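Local coordinates for FMN-binding protein (Syntrophomonas wolfei subsp. wolfei, PDB 3IN6) that binds flavin mononucleotide as a two-subunit flavoprotein, probably for use in a redox reaction that has not been defined, at residues 95-107 with 130-143. Numbering follows the deposited sequence.
Sequences GIRVYVELSADLQ and KNCLVFKIVKILPV. With FMN (flavin mononucleotide), chain E.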
loop_
_atom_site.group_PDB
_atom_site.type_symbol
_atom_site.label_atom_id
_atom_site.label_comp_id
_atom_site.label_asym_id
_atom_site.label_seq_id
_atom_site.Cartn_x
_atom_site.Cartn_y
_atom_site.Cartn_z
ATOM N N GLY A 95 2.255 3.031 12.920
ATOM C CA GLY A 95 1.375 2.753 11.783
ATOM C C GLY A 95 0.367 1.666 12.063
ATOM O O GLY A 95 0.366 1.080 13.116
ATOM N N ILE A 96 -0.484 1.376 11.099
ATOM C CA ILE A 96 -1.505 0.342 11.283
ATOM C C ILE A 96 -1.953 -0.144 9.922
ATOM O O ILE A 96 -1.777 0.564 8.908
ATOM C CB ILE A 96 -2.728 0.939 12.030
ATOM C CG1 ILE A 96 -3.687 -0.141 12.572
ATOM C CG2 ILE A 96 -3.471 1.966 11.116
ATOM C CD1 ILE A 96 -3.147 -0.974 13.750
ATOM N N ARG A 97 -2.519 -1.349 9.893
ATOM C CA ARG A 97 -3.107 -1.902 8.690
ATOM C C ARG A 97 -4.527 -2.246 9.016
ATOM O O ARG A 97 -4.781 -2.987 9.971
ATOM C CB ARG A 97 -2.382 -3.149 8.219
ATOM C CG ARG A 97 -1.064 -2.875 7.567
ATOM C CD ARG A 97 -0.364 -4.164 7.147
ATOM N NE ARG A 97 -0.020 -5.030 8.270
ATOM C CZ ARG A 97 0.617 -6.195 8.146
ATOM N NH1 ARG A 97 0.994 -6.646 6.954
ATOM N NH2 ARG A 97 0.883 -6.918 9.222
ATOM N N VAL A 98 -5.458 -1.695 8.235
ATOM C CA VAL A 98 -6.864 -1.970 8.425
ATOM C C VAL A 98 -7.442 -2.605 7.156
ATOM O O VAL A 98 -7.544 -1.947 6.113
ATOM C CB VAL A 98 -7.640 -0.682 8.746
ATOM C CG1 VAL A 98 -9.059 -1.012 9.081
ATOM C CG2 VAL A 98 -6.980 0.121 9.905
ATOM N N TYR A 99 -7.856 -3.871 7.264
ATOM C CA TYR A 99 -8.424 -4.633 6.154
ATOM C C TYR A 99 -9.918 -4.452 6.075
ATOM O O TYR A 99 -10.628 -4.605 7.072
ATOM C CB TYR A 99 -8.088 -6.115 6.301
ATOM C CG TYR A 99 -6.607 -6.374 6.316
ATOM C CD1 TYR A 99 -5.865 -6.163 7.461
ATOM C CD2 TYR A 99 -5.950 -6.852 5.195
ATOM C CE1 TYR A 99 -4.535 -6.404 7.501
ATOM C CE2 TYR A 99 -4.589 -7.075 5.222
ATOM C CZ TYR A 99 -3.894 -6.866 6.382
ATOM O OH TYR A 99 -2.542 -7.083 6.443
ATOM N N VAL A 100 -10.409 -4.202 4.861
ATOM C CA VAL A 100 -11.780 -3.818 4.671
ATOM C C VAL A 100 -12.501 -4.503 3.501
ATOM O O VAL A 100 -11.896 -5.085 2.614
ATOM C CB VAL A 100 -11.853 -2.292 4.407
ATOM C CG1 VAL A 100 -11.360 -1.464 5.624
ATOM C CG2 VAL A 100 -11.034 -1.926 3.140
ATOM N N GLU A 101 -13.812 -4.379 3.522
ATOM C CA GLU A 101 -14.665 -4.817 2.422
ATOM C C GLU A 101 -15.674 -3.713 2.162
ATOM O O GLU A 101 -16.250 -3.183 3.102
ATOM C CB GLU A 101 -15.393 -6.104 2.754
ATOM C CG GLU A 101 -14.469 -7.272 2.909
ATOM C CD GLU A 101 -15.213 -8.588 3.150
ATOM O OE1 GLU A 101 -16.459 -8.566 3.314
ATOM O OE2 GLU A 101 -14.533 -9.641 3.175
ATOM N N LEU A 102 -15.894 -3.370 0.893
ATOM C CA LEU A 102 -16.854 -2.323 0.555
ATOM C C LEU A 102 -18.275 -2.743 0.892
ATOM O O LEU A 102 -18.744 -3.754 0.419
ATOM C CB LEU A 102 -16.780 -1.977 -0.923
ATOM C CG LEU A 102 -17.589 -0.752 -1.372
ATOM C CD1 LEU A 102 -17.031 0.541 -0.752
ATOM C CD2 LEU A 102 -17.560 -0.681 -2.876
ATOM N N SER A 103 -18.962 -1.949 1.699
ATOM C CA SER A 103 -20.342 -2.222 2.072
ATOM C C SER A 103 -21.328 -1.405 1.274
ATOM O O SER A 103 -22.400 -1.894 0.926
ATOM C CB SER A 103 -20.578 -1.901 3.537
ATOM O OG SER A 103 -19.813 -2.758 4.340
ATOM N N ALA A 104 -20.980 -0.151 1.017
ATOM C CA ALA A 104 -21.884 0.754 0.328
ATOM C C ALA A 104 -21.137 1.825 -0.446
ATOM O O ALA A 104 -20.024 2.186 -0.104
ATOM C CB ALA A 104 -22.829 1.395 1.338
ATOM N N ASP A 105 -21.776 2.282 -1.515
ATOM C CA ASP A 105 -21.301 3.332 -2.395
ATOM C C ASP A 105 -22.488 4.293 -2.459
ATOM O O ASP A 105 -23.462 4.042 -3.180
ATOM C CB ASP A 105 -20.994 2.723 -3.758
ATOM C CG ASP A 105 -20.586 3.742 -4.790
ATOM O OD1 ASP A 105 -20.547 4.955 -4.489
ATOM O OD2 ASP A 105 -20.288 3.307 -5.917
ATOM N N LEU A 106 -22.422 5.386 -1.706
ATOM C CA LEU A 106 -23.577 6.269 -1.576
ATOM C C LEU A 106 -23.373 7.723 -2.025
ATOM O O LEU A 106 -22.259 8.256 -1.977
ATOM C CB LEU A 106 -24.035 6.226 -0.117
ATOM C CG LEU A 106 -24.319 4.823 0.432
ATOM C CD1 LEU A 106 -24.463 4.853 1.932
ATOM C CD2 LEU A 106 -25.574 4.224 -0.225
ATOM N N GLN A 107 -24.474 8.339 -2.460
ATOM C CA GLN A 107 -24.503 9.740 -2.904
ATOM C C GLN A 107 -25.290 10.647 -1.953
ATOM O O GLN A 107 -25.346 11.845 -2.160
ATOM C CB GLN A 107 -25.074 9.861 -4.329
ATOM C CG GLN A 107 -24.078 9.556 -5.446
ATOM C CD GLN A 107 -23.574 8.136 -5.411
ATOM O OE1 GLN A 107 -24.343 7.207 -5.184
ATOM N NE2 GLN A 107 -22.274 7.954 -5.642
ATOM N N LYS A 130 -17.791 12.578 -5.485
ATOM C CA LYS A 130 -18.512 11.674 -6.405
ATOM C C LYS A 130 -19.202 10.505 -5.685
ATOM O O LYS A 130 -20.257 10.022 -6.116
ATOM C CB LYS A 130 -17.557 11.150 -7.488
ATOM C CG LYS A 130 -17.042 12.248 -8.426
ATOM C CD LYS A 130 -16.106 11.720 -9.514
ATOM C CE LYS A 130 -14.840 11.142 -8.912
ATOM N NZ LYS A 130 -13.793 10.786 -9.929
ATOM N N ASN A 131 -18.594 10.037 -4.601
ATOM C CA ASN A 131 -19.151 8.942 -3.832
ATOM C C ASN A 131 -18.695 9.010 -2.386
ATOM O O ASN A 131 -17.605 9.515 -2.078
ATOM C CB ASN A 131 -18.659 7.553 -4.324
ATOM C CG ASN A 131 -18.623 7.400 -5.844
ATOM O OD1 ASN A 131 -17.698 7.876 -6.500
ATOM N ND2 ASN A 131 -19.584 6.657 -6.392
ATOM N N CYS A 132 -19.534 8.486 -1.504
ATOM C CA CYS A 132 -19.119 8.232 -0.149
ATOM C C CYS A 132 -18.984 6.707 -0.137
ATOM O O CYS A 132 -19.953 5.996 -0.419
ATOM C CB CYS A 132 -20.137 8.693 0.879
ATOM S SG CYS A 132 -19.585 8.208 2.521
ATOM N N LEU A 133 -17.778 6.208 0.106
ATOM C CA LEU A 133 -17.564 4.782 0.158
ATOM C C LEU A 133 -17.667 4.349 1.610
ATOM O O LEU A 133 -17.029 4.939 2.482
ATOM C CB LEU A 133 -16.202 4.394 -0.428
ATOM C CG LEU A 133 -15.965 4.788 -1.883
ATOM C CD1 LEU A 133 -14.564 4.379 -2.273
ATOM C CD2 LEU A 133 -17.024 4.179 -2.814
ATOM N N VAL A 134 -18.477 3.326 1.869
ATOM C CA VAL A 134 -18.649 2.843 3.226
ATOM C C VAL A 134 -17.997 1.487 3.323
ATOM O O VAL A 134 -18.370 0.573 2.578
ATOM C CB VAL A 134 -20.144 2.758 3.610
ATOM C CG1 VAL A 134 -20.288 2.383 5.080
ATOM C CG2 VAL A 134 -20.852 4.104 3.307
ATOM N N PHE A 135 -17.021 1.352 4.219
ATOM C CA PHE A 135 -16.324 0.074 4.398
ATOM C C PHE A 135 -16.629 -0.617 5.715
ATOM O O PHE A 135 -16.824 0.025 6.721
ATOM C CB PHE A 135 -14.798 0.233 4.334
ATOM C CG PHE A 135 -14.285 0.816 3.047
ATOM C CD1 PHE A 135 -13.930 -0.007 1.993
ATOM C CD2 PHE A 135 -14.081 2.194 2.923
ATOM C CE1 PHE A 135 -13.418 0.541 0.797
ATOM C CE2 PHE A 135 -13.571 2.743 1.745
ATOM C CZ PHE A 135 -13.243 1.905 0.673
ATOM N N LYS A 136 -16.644 -1.947 5.680
ATOM C CA LYS A 136 -16.758 -2.759 6.879
ATOM C C LYS A 136 -15.351 -3.187 7.202
ATOM O O LYS A 136 -14.625 -3.652 6.307
ATOM C CB LYS A 136 -17.637 -3.997 6.643
ATOM C CG LYS A 136 -17.585 -5.025 7.782
ATOM C CD LYS A 136 -18.386 -6.295 7.417
ATOM C CE LYS A 136 -18.236 -7.387 8.480
ATOM N NZ LYS A 136 -18.959 -8.651 8.111
ATOM N N ILE A 137 -14.956 -3.025 8.468
ATOM C CA ILE A 137 -13.629 -3.414 8.913
ATOM C C ILE A 137 -13.663 -4.903 9.178
ATOM O O ILE A 137 -14.497 -5.386 9.935
ATOM C CB ILE A 137 -13.190 -2.718 10.199
ATOM C CG1 ILE A 137 -13.057 -1.199 10.000
ATOM C CG2 ILE A 137 -11.883 -3.331 10.680
ATOM C CD1 ILE A 137 -12.794 -0.465 11.244
ATOM N N VAL A 138 -12.713 -5.614 8.595
ATOM C CA VAL A 138 -12.659 -7.070 8.665
ATOM C C VAL A 138 -11.530 -7.602 9.562
ATOM O O VAL A 138 -11.651 -8.685 10.147
ATOM C CB VAL A 138 -12.578 -7.616 7.217
ATOM C CG1 VAL A 138 -11.829 -8.914 7.134
ATOM C CG2 VAL A 138 -14.000 -7.734 6.633
ATOM N N LYS A 139 -10.441 -6.844 9.667
ATOM C CA LYS A 139 -9.287 -7.231 10.469
ATOM C C LYS A 139 -8.370 -6.012 10.598
ATOM O O LYS A 139 -8.335 -5.158 9.687
ATOM C CB LYS A 139 -8.546 -8.383 9.775
ATOM C CG LYS A 139 -7.296 -8.894 10.488
ATOM C CD LYS A 139 -6.642 -10.054 9.733
ATOM C CE LYS A 139 -6.068 -9.625 8.372
ATOM N NZ LYS A 139 -5.504 -10.760 7.562
ATOM N N ILE A 140 -7.646 -5.924 11.716
ATOM C CA ILE A 140 -6.674 -4.844 11.963
ATOM C C ILE A 140 -5.356 -5.480 12.415
ATOM O O ILE A 140 -5.337 -6.249 13.367
ATOM C CB ILE A 140 -7.142 -3.870 13.047
ATOM C CG1 ILE A 140 -8.457 -3.206 12.635
ATOM C CG2 ILE A 140 -6.032 -2.795 13.354
ATOM C CD1 ILE A 140 -9.044 -2.224 13.695
ATOM N N LEU A 141 -4.252 -5.193 11.732
ATOM C CA LEU A 141 -2.989 -5.773 12.138
ATOM C C LEU A 141 -1.986 -4.665 12.356
ATOM O O LEU A 141 -2.131 -3.581 11.803
ATOM C CB LEU A 141 -2.461 -6.776 11.106
ATOM C CG LEU A 141 -3.237 -8.099 10.935
ATOM C CD1 LEU A 141 -2.706 -8.870 9.720
ATOM C CD2 LEU A 141 -3.201 -8.973 12.230
ATOM N N PRO A 142 -0.972 -4.921 13.189
ATOM C CA PRO A 142 0.094 -3.929 13.359
ATOM C C PRO A 142 0.876 -3.848 12.044
ATOM O O PRO A 142 0.714 -4.718 11.189
ATOM C CB PRO A 142 0.987 -4.541 14.445
ATOM C CG PRO A 142 0.198 -5.627 15.059
ATOM C CD PRO A 142 -0.761 -6.110 14.027
ATOM N N VAL A 143 1.719 -2.837 11.897
ATOM C CA VAL A 143 2.528 -2.651 10.687
ATOM C C VAL A 143 3.345 -3.872 10.288
ATOM O O VAL A 143 3.255 -4.313 9.146
ATOM C CB VAL A 143 3.435 -1.397 10.798
ATOM C CG1 VAL A 143 4.629 -1.497 9.873
ATOM C CG2 VAL A 143 2.606 -0.164 10.490
HETATM N N1 FMN E . 10.430 -8.072 5.421
HETATM C C2 FMN E . 10.962 -8.685 4.314
HETATM O O2 FMN E . 10.713 -9.876 4.108
HETATM N N3 FMN E . 11.758 -7.953 3.441
HETATM C C4 FMN E . 12.025 -6.613 3.686
HETATM O O4 FMN E . 12.741 -5.968 2.919
HETATM C C4A FMN E . 11.490 -6.001 4.810
HETATM N N5 FMN E . 11.752 -4.666 5.066
HETATM C C5A FMN E . 11.219 -4.065 6.187
HETATM C C6 FMN E . 11.502 -2.720 6.415
HETATM C C7 FMN E . 10.983 -2.076 7.530
HETATM C C7M FMN E . 11.303 -0.624 7.753
HETATM C C8 FMN E . 10.168 -2.779 8.417
HETATM C C8M FMN E . 9.594 -2.087 9.621
HETATM C C9 FMN E . 9.872 -4.124 8.184
HETATM C C9A FMN E . 10.402 -4.787 7.066
HETATM N N10 FMN E . 10.129 -6.138 6.799
HETATM C C10 FMN E . 10.685 -6.739 5.683
HETATM C "C1'" FMN E . 9.280 -6.993 7.713
HETATM C "C2'" FMN E . 7.851 -7.201 7.204
HETATM O "O2'" FMN E . 7.232 -5.961 6.979
HETATM C "C3'" FMN E . 7.067 -8.033 8.226
HETATM O "O3'" FMN E . 7.574 -9.355 8.179
HETATM C "C4'" FMN E . 5.549 -7.998 7.990
HETATM O "O4'" FMN E . 4.838 -8.476 9.112
HETATM C "C5'" FMN E . 5.156 -8.858 6.809
HETATM O "O5'" FMN E . 3.779 -8.748 6.586
HETATM P P FMN E . 2.920 -9.967 5.974
HETATM O O1P FMN E . 3.441 -10.303 4.597
HETATM O O2P FMN E . 1.486 -9.505 5.877
HETATM O O3P FMN E . 2.984 -11.190 6.880
HETATM O O HOH W 1 1.654 -0.972 13.965
#
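Arg97 reaches across to Pro142 in the neighbouring segment 130-143 and grips its O side-on, with NE and NH2 each 3.0 Å from that one oxygen. A bend at chi3 (-63°) turns the guanidinium into this position, with Val143 O over the centre of one face and Tyr99 OH nearer the rim of the opposite face. NH1 is thereby presented to the flavin phosphate, donating to FMN O2P at 3.1 Å, and it also bonds Ile46 O of the second subunit. With an alanine here, Pro142 O would probably lose the two donors that grip it, and the flavin phosphate one of its hydrogen bonds.

Next along this face, Lys139 lies alongside Tyr99 and folds over its ring: NZ stands 4.3 Å from the Tyr99 ring centroid, 7° off the normal, a cation-pi contact, with CE making a CH-pi contact over the same face. Tyr99 OH bonds Asn45 of the second subunit.

Behind these groups stands an antiparallel pairing in which two classic bulges shift the register by one residue while the backbone bonding continues on either side. Val138 and Lys139 both face Tyr99, and Ser103 and Ala104 both face Val134, whose O accepts from both their amides.

On the other face, Leu102 CD1 makes a CH-pi contact over the Phe135 ring, offset toward its rim, 4.3 Å from the centroid. Farther along, Asn131 ND2 donates to the syn lone pair of Asp105 OD1 at 2.7 Å, while Asp105 OD2 is held by Lys75 and Tyr71. Strands 92-106 and 131-141 are central in the antiparallel sheet, flanked by 79-87 and 59-64, while helix 2-28 packs on Ile96 and Ile140 and helix 68-77 on Leu133 and Phe135.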